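PDB 2G3A: acetyltransferase Atu2258 from Agrobacterium tumefaciens str. C58, which transfers an acetyl group from acetyl-CoA to an acceptor, preferring glucosamine 6-phosphate or dopamine, and releases CoA and the acetylated product. Local coordinates for residues 54-59 / 94-99. Residues are numbered along the deposited sequence; the frame is centred on the assembly and turned at random.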
loop_
_atom_site.group_PDB
_atom_site.type_symbol
_atom_site.label_atom_id
_atom_site.label_comp_id
_atom_site.label_asym_id
_atom_site.label_seq_id
_atom_site.Cartn_x
_atom_site.Cartn_y
_atom_site.Cartn_z
ATOM N N ILE A 54 -9.292 -4.704 13.721
ATOM C CA ILE A 54 -10.222 -4.414 14.788
ATOM C C ILE A 54 -11.550 -4.157 14.103
ATOM O O ILE A 54 -11.671 -3.239 13.282
ATOM C CB ILE A 54 -9.810 -3.198 15.623
ATOM C CG1 ILE A 54 -8.468 -3.453 16.308
ATOM C CG2 ILE A 54 -10.890 -2.870 16.670
ATOM C CD1 ILE A 54 -7.637 -2.225 16.470
ATOM N N THR A 55 -12.536 -4.987 14.424
ATOM C CA THR A 55 -13.868 -4.792 13.892
ATOM C C THR A 55 -14.756 -4.168 14.952
ATOM O O THR A 55 -14.679 -4.508 16.132
ATOM C CB THR A 55 -14.499 -6.101 13.368
ATOM O OG1 THR A 55 -14.277 -7.156 14.310
ATOM C CG2 THR A 55 -13.883 -6.490 12.022
ATOM N N ILE A 56 -15.565 -3.219 14.509
ATOM C CA ILE A 56 -16.616 -2.640 15.315
ATOM C C ILE A 56 -17.881 -3.401 14.938
ATOM O O ILE A 56 -18.296 -3.364 13.782
ATOM C CB ILE A 56 -16.788 -1.143 15.002
ATOM C CG1 ILE A 56 -15.473 -0.385 15.291
ATOM C CG2 ILE A 56 -17.978 -0.585 15.787
ATOM C CD1 ILE A 56 -15.502 1.112 14.940
ATOM N N ARG A 57 -18.474 -4.086 15.914
ATOM C CA ARG A 57 -19.614 -4.973 15.678
ATOM C C ARG A 57 -20.845 -4.619 16.522
ATOM O O ARG A 57 -20.742 -4.383 17.723
ATOM C CB ARG A 57 -19.206 -6.431 15.906
ATOM C CG ARG A 57 -18.195 -6.944 14.895
ATOM C CD ARG A 57 -17.628 -8.273 15.345
ATOM N NE ARG A 57 -16.671 -8.837 14.390
ATOM C CZ ARG A 57 -16.999 -9.595 13.342
ATOM N NH1 ARG A 57 -18.269 -9.859 13.072
ATOM N NH2 ARG A 57 -16.046 -10.072 12.545
ATOM N N ASN A 58 -22.005 -4.579 15.877
ATOM C CA ASN A 58 -23.261 -4.278 16.567
ATOM C C ASN A 58 -23.807 -5.471 17.369
ATOM O O ASN A 58 -23.136 -6.501 17.505
ATOM C CB ASN A 58 -24.313 -3.745 15.578
ATOM C CG ASN A 58 -24.663 -4.747 14.470
ATOM O OD1 ASN A 58 -25.013 -4.352 13.359
ATOM N ND2 ASN A 58 -24.572 -6.036 14.771
ATOM N N ASP A 59 -25.026 -5.325 17.885
ATOM C CA ASP A 59 -25.669 -6.372 18.688
ATOM C C ASP A 59 -25.879 -7.713 17.978
ATOM O O ASP A 59 -25.955 -8.749 18.639
ATOM C CB ASP A 59 -26.996 -5.871 19.283
ATOM C CG ASP A 59 -26.815 -5.187 20.639
ATOM O OD1 ASP A 59 -27.739 -4.453 21.053
ATOM O OD2 ASP A 59 -25.763 -5.380 21.294
ATOM N N PRO A 94 -9.377 7.639 16.966
ATOM C CA PRO A 94 -8.252 7.502 17.913
ATOM C C PRO A 94 -8.285 6.220 18.778
ATOM O O PRO A 94 -7.228 5.677 19.097
ATOM C CB PRO A 94 -8.360 8.766 18.772
ATOM C CG PRO A 94 -9.085 9.758 17.884
ATOM C CD PRO A 94 -10.092 8.915 17.154
ATOM N N LYS A 95 -9.480 5.746 19.137
ATOM C CA LYS A 95 -9.611 4.520 19.922
ATOM C C LYS A 95 -9.095 3.321 19.139
ATOM O O LYS A 95 -8.420 2.457 19.697
ATOM C CB LYS A 95 -11.061 4.294 20.361
ATOM C CG LYS A 95 -11.281 2.980 21.125
ATOM C CD LYS A 95 -12.652 2.938 21.777
ATOM C CE LYS A 95 -12.816 1.693 22.655
ATOM N NZ LYS A 95 -14.141 1.717 23.342
ATOM N N LEU A 96 -9.449 3.257 17.855
ATOM C CA LEU A 96 -8.963 2.204 16.968
ATOM C C LEU A 96 -7.452 2.273 16.833
ATOM O O LEU A 96 -6.783 1.249 16.922
ATOM C CB LEU A 96 -9.629 2.295 15.583
ATOM C CG LEU A 96 -11.137 2.012 15.534
ATOM C CD1 LEU A 96 -11.709 2.508 14.231
ATOM C CD2 LEU A 96 -11.449 0.529 15.737
ATOM N N LEU A 97 -6.915 3.483 16.653
ATOM C CA LEU A 97 -5.459 3.648 16.580
ATOM C C LEU A 97 -4.757 3.234 17.880
ATOM O O LEU A 97 -3.675 2.640 17.855
ATOM C CB LEU A 97 -5.101 5.086 16.228
ATOM C CG LEU A 97 -5.522 5.523 14.811
ATOM C CD1 LEU A 97 -5.364 7.034 14.696
ATOM C CD2 LEU A 97 -4.696 4.770 13.730
ATOM N N ALA A 98 -5.366 3.577 19.012
ATOM C CA ALA A 98 -4.821 3.206 20.321
ATOM C C ALA A 98 -4.842 1.691 20.550
ATOM O O ALA A 98 -3.880 1.117 21.088
ATOM C CB ALA A 98 -5.567 3.953 21.443
HETATM N N MSE A 99 -5.907 1.028 20.108
HETATM C CA MSE A 99 -5.973 -0.436 20.226
HETATM C C MSE A 99 -4.938 -1.133 19.342
HETATM O O MSE A 99 -4.304 -2.115 19.759
HETATM C CB MSE A 99 -7.367 -0.941 19.885
HETATM C CG MSE A 99 -8.427 -0.503 20.880
HETATM SE SE MSE A 99 -10.161 -1.214 20.374
HETATM C CE MSE A 99 -9.767 -3.155 20.369
#
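I54 lies against two residues of helix 92-106, L96 and M99, which are three positions apart and so lie on the same side of the helix. The two branches of I54 divide the work. Its CG2 methyl meets CD2 of L96 at 3.6 Å. The longer branch, with CG1 anti to the carbonyl carbon (chi1 -62°), sets CD1 against the helix backbone. There I54 CD1 rests 3.7 Å from CB of M99 and close to the carbonyl oxygen of L96. The two side chains run in opposite senses alongside each other, so I54 and L96 touch along their flanks. M99 is a selenomethionine, and its chain lies aslant to I54. A bend at its last torsion (chi3 58°) brings the terminal methyl back over the isoleucine, with M99 CE 3.9 Å from I54 CG2 and SE only slightly farther away. I56 makes the lighter contact. Its extended CG1-CD1 arm meets the fork of L96 at about a right angle, with I56 CD1 4.1 Å from L96 CD1. L96 thus spans both isoleucines: CD2 touches each of them, while CD1 faces I56. Apolar side chains make the contact, apart from the approach of I54 CD1 to the L96 carbonyl oxygen, and the isoleucines and leucine are buried. It packs a helix on a sheet in the GNAT fold; the N-to-C directions of strand 54-57 and helix 94-99 differ by 139°. L96 also touches L81 on strand 75-82, a CoA-binding residue by similarity. On the far side of the helix, L97 packs on Y125 and Y128 of helix 119-128. Strand 50-57 pairs with strand 63-72 on one edge and, antiparallel, with a strand of the second subunit on the other. From that subunit, L20 packs on I54 and F18 on M99, so the contact forms part of the interface between the two subunits.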